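PDB 6SXT: alpha-L-arabinofuranosidase B from Aspergillus kawachii, which hydrolyses terminal non-reducing alpha-L-arabinofuranosyl residues from arabinan, arabinogalactan and arabinoxylan, retaining the anomeric configuration, in the breakdown of plant hemicellulose. Local coordinates for residues 153-167 with 179-191. Numbering follows the deposited sequence.
Sequences GTHYNDACCFDYGNA and MEAIYLGNSTTWG. With NAG (2-acetamido-2-deoxy-beta-D-glucopyranose), chain B; LXE ([(1~{S},2~{S},3~{S},4~{S})-2-(hydroxymethyl)-3,4-bis(oxidanyl)cyclopentyl]azanium), chain G.
Strands 163-164 and 166-167, separated by a corner at Gly165, both pair antiparallel with 180-185 and line the arabinose-analogue pocket in the catalytic domain, whose family belongs to the concanavalin-like clan. Tyr164 and Ile182 form a hydrogen-bonded pair, Tyr164 N reaching Ile182 O at 2.9 Å; Asn166 and Glu180 exchange a second pair of backbone bonds. Between them Gly165, with no side chain, lets the chain turn its corner tight against Ala181, Gly165 CA lying 3.8 Å from Ala181 CB.

On the ligand face, Asp163 and Tyr183 form a non-hydrogen-bonded pair. Asp163 OD1 comes in the ring plane to the tyrosine edge, 3.5 Å from Tyr183 CD1, with carboxylate and ring nearly perpendicular; this buried oxygen has no hydrogen-bond partner in the model. A bend at chi3 (72°) turns Met179 CE to the other oxygen, OD2, while the thioether SD itself lies 3.1 Å from O2' of the aziridine-derived inhibitor LXE. The vicinal disulfide Cys160-Cys161, joined across a cis peptide, presents both sulfurs to O3' of the inhibitor and obliquely to the Trp190 ring. That flat indole receives LXE C5' over one face and Thr189 CG2 over the opposite one. Asp203, the nucleophile Glu205, Asn207 and the proton donor Asp281 also hydrogen-bond to LXE.

Beyond the strands, Asn157 O accepts from Asn186 N, and Asn157 OD1 closes an Asx turn onto Ala159 N while its ND2 is hydrogen-bonded to Gly285 O. The ring of Tyr183 carries its hydroxyl far enough from the strand to accept from Ser187 N and meet a water that also bridges to Ala159 O. At the glycosylated Asn186, the amide lies alongside the Asp158 carboxylate, planes 8° apart, and Asp158 OD2 accepts from NAG N2 at 2.8 Å.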
ATOM      1  N   GLY A 153      -4.257  -9.427   0.438  1.00 16.20           N
ATOM      2  CA  GLY A 153      -3.420 -10.618   0.500  1.00 16.79           C
ATOM      3  C   GLY A 153      -2.571 -10.856  -0.733  1.00 18.49           C
ATOM      4  O   GLY A 153      -1.748 -11.773  -0.713  1.00 20.56           O
ATOM      5  N   THR A 154      -2.725 -10.077  -1.789  1.00 15.91           N
ATOM      6  CA  THR A 154      -1.975 -10.214  -3.050  1.00 16.50           C
ATOM      7  C   THR A 154      -0.892  -9.144  -3.157  1.00 18.49           C
ATOM      8  O   THR A 154      -0.113  -9.187  -4.144  1.00 19.73           O
ATOM      9  CB  THR A 154      -2.885 -10.200  -4.283  1.00 18.07           C
ATOM     10  OG1 THR A 154      -3.346  -8.880  -4.535  1.00 18.31           O
ATOM     11  CG2 THR A 154      -4.016 -11.170  -4.110  1.00 20.69           C
ATOM     12  N   HIS A 155      -0.841  -8.151  -2.252  1.00 16.00           N
ATOM     13  CA  HIS A 155       0.131  -7.044  -2.343  1.00 16.36           C
ATOM     14  C   HIS A 155       1.153  -7.205  -1.236  1.00 16.99           C
ATOM     15  O   HIS A 155       0.816  -6.951  -0.096  1.00 16.16           O
ATOM     16  CB  HIS A 155      -0.586  -5.679  -2.251  1.00 15.34           C
ATOM     17  CG  HIS A 155       0.334  -4.530  -2.389  1.00 16.32           C
ATOM     18  ND1 HIS A 155       0.104  -3.321  -1.769  1.00 15.41           N
ATOM     19  CD2 HIS A 155       1.488  -4.384  -3.111  1.00 16.30           C
ATOM     20  CE1 HIS A 155       1.079  -2.492  -2.083  1.00 16.20           C
ATOM     21  NE2 HIS A 155       1.977  -3.123  -2.908  1.00 15.64           N
ATOM     22  N   TYR A 156       2.349  -7.695  -1.540  1.00 15.55           N
ATOM     23  CA  TYR A 156       3.302  -8.075  -0.487  1.00 16.34           C
ATOM     24  C   TYR A 156       4.658  -8.257  -1.153  1.00 16.58           C
ATOM     25  O   TYR A 156       4.737  -8.399  -2.375  1.00 17.04           O
ATOM     26  CB  TYR A 156       2.865  -9.347   0.259  1.00 17.06           C
ATOM     27  CG  TYR A 156       2.873 -10.561  -0.623  1.00 17.09           C
ATOM     28  CD1 TYR A 156       4.005 -11.346  -0.703  1.00 18.50           C
ATOM     29  CD2 TYR A 156       1.750 -10.938  -1.347  1.00 18.43           C
ATOM     30  CE1 TYR A 156       4.060 -12.475  -1.524  1.00 20.81           C
ATOM     31  CE2 TYR A 156       1.782 -12.067  -2.149  1.00 21.52           C
ATOM     32  CZ  TYR A 156       2.941 -12.822  -2.254  1.00 23.80           C
ATOM     33  OH  TYR A 156       2.932 -13.929  -3.050  1.00 23.70           O
ATOM     34  N   ASN A 157       5.682  -8.354  -0.327  1.00 16.57           N
ATOM     35  CA  ASN A 157       6.998  -8.847  -0.797  1.00 18.75           C
ATOM     36  C   ASN A 157       7.635  -9.624   0.343  1.00 18.10           C
ATOM     37  O   ASN A 157       6.941 -10.052   1.290  1.00 18.41           O
ATOM     38  CB  ASN A 157       7.795  -7.710  -1.426  1.00 18.28           C
ATOM     39  CG  ASN A 157       8.316  -6.682  -0.432  1.00 17.29           C
ATOM     40  OD1 ASN A 157       8.213  -6.900   0.776  1.00 19.27           O
ATOM     41  ND2 ASN A 157       8.837  -5.582  -0.964  1.00 19.16           N
ATOM     42  N   ASP A 158       8.960  -9.853   0.235  1.00 19.13           N
ATOM     43  CA  ASP A 158       9.691 -10.712   1.173  1.00 19.85           C
ATOM     44  C   ASP A 158      10.702  -9.867   1.933  1.00 20.71           C
ATOM     45  O   ASP A 158      11.510 -10.469   2.689  1.00 21.77           O
ATOM     46  CB  ASP A 158      10.340 -11.874   0.405  1.00 21.11           C
ATOM     47  CG  ASP A 158      11.269 -11.433  -0.701  1.00 26.81           C
ATOM     48  OD1 ASP A 158      11.493 -10.249  -0.841  1.00 26.36           O
ATOM     49  OD2 ASP A 158      11.780 -12.342  -1.425  1.00 25.60           O
ATOM     50  N   ALA A 159      10.599  -8.541   1.872  1.00 20.42           N
ATOM     51  CA  ALA A 159      11.546  -7.621   2.538  1.00 20.08           C
ATOM     52  C   ALA A 159      10.999  -7.216   3.894  1.00 21.90           C
ATOM     53  O   ALA A 159       9.788  -7.179   4.089  1.00 21.31           O
ATOM     54  CB  ALA A 159      11.805  -6.452   1.673  1.00 21.60           C
ATOM     55  N   CYS A 160      11.853  -6.907   4.851  1.00 18.82           N
ATOM     56  CA  CYS A 160      11.379  -6.525   6.188  1.00 19.27           C
ATOM     57  C   CYS A 160      10.891  -5.079   6.137  1.00 19.23           C
ATOM     58  O   CYS A 160      11.616  -4.215   5.639  1.00 20.18           O
ATOM     59  CB  CYS A 160      12.479  -6.635   7.214  1.00 21.50           C
ATOM     60  SG  CYS A 160      11.884  -6.310   8.874  1.00 23.37           S
ATOM     61  N   CYS A 161       9.683  -4.772   6.615  1.00 18.17           N
ATOM     62  CA  CYS A 161       8.686  -5.684   7.141  1.00 18.58           C
ATOM     63  C   CYS A 161       7.323  -4.996   7.021  1.00 17.84           C
ATOM     64  O   CYS A 161       7.241  -3.813   7.373  1.00 18.59           O
ATOM     65  CB  CYS A 161       8.814  -6.029   8.620  1.00 18.37           C
ATOM     66  SG  CYS A 161      10.036  -7.330   9.017  1.00 22.27           S
ATOM     67  N   PHE A 162       6.308  -5.674   6.491  1.00 16.83           N
ATOM     68  CA  PHE A 162       4.979  -5.018   6.350  1.00 16.05           C
ATOM     69  C   PHE A 162       4.194  -5.334   7.617  1.00 15.50           C
ATOM     70  O   PHE A 162       3.532  -6.392   7.705  1.00 15.74           O
ATOM     71  CB  PHE A 162       4.240  -5.490   5.092  1.00 15.47           C
ATOM     72  CG  PHE A 162       2.961  -4.721   4.926  1.00 16.09           C
ATOM     73  CD1 PHE A 162       3.027  -3.408   4.529  1.00 15.65           C
ATOM     74  CD2 PHE A 162       1.727  -5.259   5.277  1.00 18.22           C
ATOM     75  CE1 PHE A 162       1.894  -2.624   4.414  1.00 16.75           C
ATOM     76  CE2 PHE A 162       0.581  -4.469   5.187  1.00 19.15           C
ATOM     77  CZ  PHE A 162       0.676  -3.173   4.753  1.00 17.27           C
ATOM     78  N   ASP A 163       4.298  -4.464   8.601  1.00 15.00           N
ATOM     79  CA  ASP A 163       3.748  -4.677   9.945  1.00 15.24           C
ATOM     80  C   ASP A 163       2.610  -3.703  10.268  1.00 15.74           C
ATOM     81  O   ASP A 163       2.574  -2.585   9.772  1.00 17.37           O
ATOM     82  CB  ASP A 163       4.755  -4.571  11.075  1.00 16.96           C
ATOM     83  CG  ASP A 163       5.809  -5.638  11.144  1.00 18.93           C
ATOM     84  OD1 ASP A 163       5.816  -6.556  10.314  1.00 17.51           O
ATOM     85  OD2 ASP A 163       6.706  -5.480  12.072  1.00 18.86           O
ATOM     86  N   TYR A 164       1.743  -4.125  11.170  1.00 15.30           N
ATOM     87  CA  TYR A 164       0.786  -3.225  11.835  1.00 14.52           C
ATOM     88  C   TYR A 164       0.706  -3.668  13.280  1.00 14.79           C
ATOM     89  O   TYR A 164       0.356  -4.837  13.567  1.00 15.22           O
ATOM     90  CB  TYR A 164      -0.611  -3.271  11.209  1.00 13.85           C
ATOM     91  CG  TYR A 164      -1.632  -2.447  11.944  1.00 13.41           C
ATOM     92  CD1 TYR A 164      -1.512  -1.068  12.008  1.00 14.31           C
ATOM     93  CD2 TYR A 164      -2.696  -3.013  12.640  1.00 14.21           C
ATOM     94  CE1 TYR A 164      -2.428  -0.279  12.681  1.00 14.11           C
ATOM     95  CE2 TYR A 164      -3.639  -2.247  13.302  1.00 15.36           C
ATOM     96  CZ  TYR A 164      -3.516  -0.863  13.334  1.00 15.01           C
ATOM     97  OH  TYR A 164      -4.445  -0.131  14.024  1.00 15.18           O
ATOM     98  N   GLY A 165       1.034  -2.760  14.208  1.00 14.17           N
ATOM     99  CA  GLY A 165       0.855  -3.037  15.630  1.00 15.35           C
ATOM    100  C   GLY A 165       1.896  -2.407  16.526  1.00 15.78           C
ATOM    101  O   GLY A 165       2.373  -1.311  16.258  1.00 15.78           O
ATOM    102  N   ASN A 166       2.215  -3.096  17.619  1.00 16.60           N
ATOM    103  CA  ASN A 166       2.913  -2.530  18.791  1.00 15.87           C
ATOM    104  C   ASN A 166       4.422  -2.571  18.546  1.00 17.04           C
ATOM    105  O   ASN A 166       4.950  -3.637  18.142  1.00 16.63           O
ATOM    106  CB  ASN A 166       2.542  -3.348  20.025  1.00 16.78           C
ATOM    107  CG  ASN A 166       2.739  -2.645  21.353  1.00 16.70           C
ATOM    108  OD1 ASN A 166       3.815  -2.067  21.572  1.00 16.98           O
ATOM    109  ND2 ASN A 166       1.729  -2.645  22.204  1.00 17.44           N
ATOM    110  N   ALA A 167       5.103  -1.449  18.770  1.00 16.41           N
ATOM    111  CA  ALA A 167       6.532  -1.362  18.485  1.00 16.66           C
ATOM    112  C   ALA A 167       7.269  -0.440  19.455  1.00 17.59           C
ATOM    113  O   ALA A 167       6.683   0.021  20.409  1.00 18.78           O
ATOM    114  CB  ALA A 167       6.758  -1.001  17.062  1.00 19.88           C
ATOM    115  N   MET A 179       8.359  -5.839  20.511  1.00 20.95           N
ATOM    116  CA  MET A 179       7.361  -5.634  19.432  1.00 20.48           C
ATOM    117  C   MET A 179       6.296  -6.706  19.577  1.00 18.49           C
ATOM    118  O   MET A 179       6.552  -7.829  20.050  1.00 18.12           O
ATOM    119  CB  MET A 179       7.988  -5.796  18.046  1.00 20.46           C
ATOM    120  CG  MET A 179       8.657  -4.539  17.579  1.00 30.04           C
ATOM    121  SD  MET A 179       9.464  -4.751  15.997  1.00 32.25           S
ATOM    122  CE  MET A 179       7.972  -4.828  15.000  1.00 31.64           C
ATOM    123  N   GLU A 180       5.096  -6.379  19.130  1.00 16.79           N
ATOM    124  CA  GLU A 180       4.066  -7.396  18.851  1.00 15.51           C
ATOM    125  C   GLU A 180       3.147  -6.821  17.768  1.00 16.54           C
ATOM    126  O   GLU A 180       2.282  -5.948  18.094  1.00 15.95           O
ATOM    127  CB  GLU A 180       3.283  -7.674  20.104  1.00 17.10           C
ATOM    128  CG  GLU A 180       2.279  -8.815  19.951  1.00 16.98           C
ATOM    129  CD  GLU A 180       1.651  -9.188  21.273  1.00 18.81           C
ATOM    130  OE1 GLU A 180       0.885  -8.399  21.841  1.00 19.45           O
ATOM    131  OE2 GLU A 180       1.979 -10.329  21.751  1.00 20.92           O
ATOM    132  N   ALA A 181       3.388  -7.245  16.547  1.00 15.52           N
ATOM    133  CA  ALA A 181       2.684  -6.674  15.389  1.00 14.83           C
ATOM    134  C   ALA A 181       2.372  -7.762  14.372  1.00 15.89           C
ATOM    135  O   ALA A 181       3.084  -8.754  14.209  1.00 16.16           O
ATOM    136  CB  ALA A 181       3.533  -5.582  14.799  1.00 14.93           C
ATOM    137  N   ILE A 182       1.239  -7.571  13.702  1.00 15.35           N
ATOM    138  CA  ILE A 182       0.889  -8.315  12.476  1.00 14.74           C
ATOM    139  C   ILE A 182       1.957  -8.103  11.425  1.00 15.27           C
ATOM    140  O   ILE A 182       2.302  -6.953  11.150  1.00 16.06           O
ATOM    141  CB  ILE A 182      -0.487  -7.888  11.964  1.00 14.82           C
ATOM    142  CG1 ILE A 182      -1.582  -8.175  12.973  1.00 15.78           C
ATOM    143  CG2 ILE A 182      -0.753  -8.533  10.610  1.00 16.77           C
ATOM    144  CD1 ILE A 182      -2.875  -7.408  12.669  1.00 16.64           C
ATOM    145  N   TYR A 183       2.366  -9.174  10.785  1.00 15.40           N
ATOM    146  CA  TYR A 183       3.194  -9.136   9.581  1.00 14.74           C
ATOM    147  C   TYR A 183       2.451  -9.870   8.452  1.00 15.14           C
ATOM    148  O   TYR A 183       1.859 -10.926   8.699  1.00 16.03           O
ATOM    149  CB  TYR A 183       4.544  -9.843   9.832  1.00 15.55           C
ATOM    150  CG  TYR A 183       5.303 -10.090   8.558  1.00 15.89           C
ATOM    151  CD1 TYR A 183       6.169  -9.133   8.042  1.00 16.58           C
ATOM    152  CD2 TYR A 183       5.170 -11.263   7.832  1.00 17.03           C
ATOM    153  CE1 TYR A 183       6.812  -9.300   6.833  1.00 16.52           C
ATOM    154  CE2 TYR A 183       5.813 -11.446   6.625  1.00 16.97           C
ATOM    155  CZ  TYR A 183       6.648 -10.477   6.115  1.00 17.09           C
ATOM    156  OH  TYR A 183       7.247 -10.618   4.885  1.00 19.54           O
ATOM    157  N   LEU A 184       2.522  -9.348   7.247  1.00 15.33           N
ATOM    158  CA  LEU A 184       2.031 -10.063   6.042  1.00 15.78           C
ATOM    159  C   LEU A 184       3.058  -9.949   4.932  1.00 16.53           C
ATOM    160  O   LEU A 184       3.384  -8.842   4.523  1.00 17.46           O
ATOM    161  CB  LEU A 184       0.674  -9.538   5.572  1.00 16.07           C
ATOM    162  CG  LEU A 184       0.118 -10.254   4.348  1.00 17.21           C
ATOM    163  CD1 LEU A 184      -0.147 -11.725   4.574  1.00 20.64           C
ATOM    164  CD2 LEU A 184      -1.155  -9.562   3.884  1.00 19.12           C
ATOM    165  N   GLY A 185       3.518 -11.105   4.423  1.00 17.07           N
ATOM    166  CA  GLY A 185       4.486 -11.126   3.336  1.00 15.86           C
ATOM    167  C   GLY A 185       5.108 -12.513   3.228  1.00 17.36           C
ATOM    168  O   GLY A 185       4.676 -13.421   3.900  1.00 17.39           O
ATOM    169  N   ASN A 186       6.096 -12.641   2.335  1.00 17.36           N
ATOM    170  CA  ASN A 186       6.708 -13.985   2.182  1.00 18.29           C
ATOM    171  C   ASN A 186       8.175 -13.916   2.548  1.00 23.00           C
ATOM    172  O   ASN A 186       8.934 -14.685   1.968  1.00 22.40           O
ATOM    173  CB  ASN A 186       6.476 -14.596   0.807  1.00 18.43           C
ATOM    174  CG  ASN A 186       7.269 -13.990  -0.325  1.00 19.41           C
ATOM    175  OD1 ASN A 186       7.312 -12.780  -0.532  1.00 19.38           O
ATOM    176  ND2 ASN A 186       7.932 -14.880  -1.119  1.00 20.13           N
ATOM    177  N   SER A 187       8.538 -13.065   3.484  1.00 20.90           N
ATOM    178  CA  SER A 187       9.844 -13.202   4.156  1.00 23.04           C
ATOM    179  C   SER A 187      10.025 -14.642   4.609  1.00 21.88           C
ATOM    180  O   SER A 187       9.144 -15.209   5.278  1.00 21.35           O
ATOM    181  CB  SER A 187       9.934 -12.273   5.336  1.00 24.30           C
ATOM    182  OG  SER A 187      11.187 -12.507   5.995  1.00 23.77           O
ATOM    183  N   THR A 188      11.236 -15.226   4.421  1.00 24.64           N
ATOM    184  CA  THR A 188      11.592 -16.490   5.110  1.00 25.27           C
ATOM    185  C   THR A 188      12.919 -16.333   5.867  1.00 26.04           C
ATOM    186  O   THR A 188      13.500 -17.391   6.251  1.00 27.30           O
ATOM    187  CB  THR A 188      11.687 -17.654   4.110  1.00 26.30           C
ATOM    188  OG1 THR A 188      12.731 -17.325   3.210  1.00 27.38           O
ATOM    189  CG2 THR A 188      10.411 -17.845   3.304  1.00 26.68           C
ATOM    190  N   THR A 189      13.286 -15.106   6.185  1.00 27.55           N
ATOM    191  CA  THR A 189      14.503 -14.802   6.988  1.00 27.15           C
ATOM    192  C   THR A 189      14.380 -15.390   8.382  1.00 33.50           C
ATOM    193  O   THR A 189      15.376 -15.913   8.936  1.00 29.95           O
ATOM    194  CB  THR A 189      14.755 -13.296   7.008  1.00 27.62           C
ATOM    195  OG1 THR A 189      14.871 -12.865   5.656  1.00 30.89           O
ATOM    196  CG2 THR A 189      15.943 -12.903   7.848  1.00 30.72           C
ATOM    197  N   TRP A 190      13.199 -15.323   8.966  1.00 23.75           N
ATOM    198  CA  TRP A 190      12.893 -15.861  10.296  1.00 24.46           C
ATOM    199  C   TRP A 190      11.867 -16.984  10.150  1.00 28.70           C
ATOM    200  O   TRP A 190      12.214 -18.130   9.828  1.00 31.16           O
ATOM    201  CB  TRP A 190      12.441 -14.687  11.188  1.00 23.65           C
ATOM    202  CG  TRP A 190      13.422 -13.558  11.301  1.00 23.86           C
ATOM    203  CD1 TRP A 190      14.478 -13.470  12.181  1.00 26.96           C
ATOM    204  CD2 TRP A 190      13.415 -12.317  10.574  1.00 23.75           C
ATOM    205  NE1 TRP A 190      15.129 -12.279  12.004  1.00 25.89           N
ATOM    206  CE2 TRP A 190      14.521 -11.555  11.009  1.00 26.78           C
ATOM    207  CE3 TRP A 190      12.612 -11.791   9.526  1.00 24.39           C
ATOM    208  CZ2 TRP A 190      14.799 -10.289  10.487  1.00 25.19           C
ATOM    209  CZ3 TRP A 190      12.876 -10.529   9.036  1.00 26.05           C
ATOM    210  CH2 TRP A 190      13.973  -9.793   9.502  1.00 29.40           C
ATOM    211  N   GLY A 191      10.601 -16.691  10.343  1.00 22.67           N
ATOM    212  CA  GLY A 191       9.546 -17.684  10.283  1.00 22.13           C
ATOM    213  C   GLY A 191       8.956 -17.764   8.891  1.00 20.58           C
ATOM    214  O   GLY A 191       9.089 -16.827   8.130  1.00 21.01           O
TER
HETATM  215  C1  NAG B   1       8.657 -14.413  -2.303  1.00 21.02           C
HETATM  216  C2  NAG B   1       9.965 -15.253  -2.398  1.00 22.85           C
HETATM  217  C3  NAG B   1      10.670 -14.955  -3.728  1.00 27.37           C
HETATM  218  C4  NAG B   1       9.746 -15.196  -4.897  1.00 27.03           C
HETATM  219  C5  NAG B   1       8.458 -14.358  -4.608  1.00 25.69           C
HETATM  220  C6  NAG B   1       7.458 -14.487  -5.717  1.00 26.28           C
HETATM  221  C7  NAG B   1      11.319 -15.898  -0.448  1.00 26.52           C
HETATM  222  C8  NAG B   1      12.200 -15.350   0.589  1.00 26.79           C
HETATM  223  N2  NAG B   1      10.866 -14.977  -1.303  1.00 23.09           N
HETATM  224  O3  NAG B   1      11.794 -15.915  -3.754  1.00 28.33           O
HETATM  225  O4  NAG B   1      10.252 -14.639  -6.107  1.00 31.55           O
HETATM  226  O5  NAG B   1       7.829 -14.807  -3.422  1.00 23.29           O
HETATM  227  O6  NAG B   1       7.077 -15.828  -5.941  1.00 30.05           O
HETATM  228  O7  NAG B   1      10.974 -17.093  -0.454  1.00 30.76           O
HETATM  229  C1' LXE G 507      13.650  -5.715  14.377  1.00 20.18           C
HETATM  230  C2' LXE G 507      12.569  -4.932  13.629  1.00 24.70           C
HETATM  231  O2' LXE G 507      11.998  -3.958  14.426  1.00 26.03           O
HETATM  232  C3' LXE G 507      11.649  -6.017  13.274  1.00 22.96           C
HETATM  233  O3' LXE G 507      10.626  -5.491  12.329  1.00 24.15           O
HETATM  234  C4' LXE G 507      12.586  -6.974  12.569  1.00 23.56           C
HETATM  235  C5' LXE G 507      12.080  -8.405  12.564  1.00 21.17           C
HETATM  236  O5' LXE G 507      11.737  -8.911  13.835  1.00 22.55           O
HETATM  237  C6' LXE G 507      13.936  -6.806  13.375  1.00 24.41           C
HETATM  238  N1' LXE G 507      14.957  -6.399  12.366  1.00 29.34           N
HETATM  239  O   HOH W   1       1.231  -7.308   2.711  1.00 27.78           O
HETATM  240  O   HOH W   2       4.897  -7.657   2.492  1.00 17.28           O
HETATM  241  O   HOH W   3       7.323  -8.128   3.901  1.00 19.04           O
HETATM  242  O   HOH W   4      12.565 -10.341   5.303  1.00 29.49           O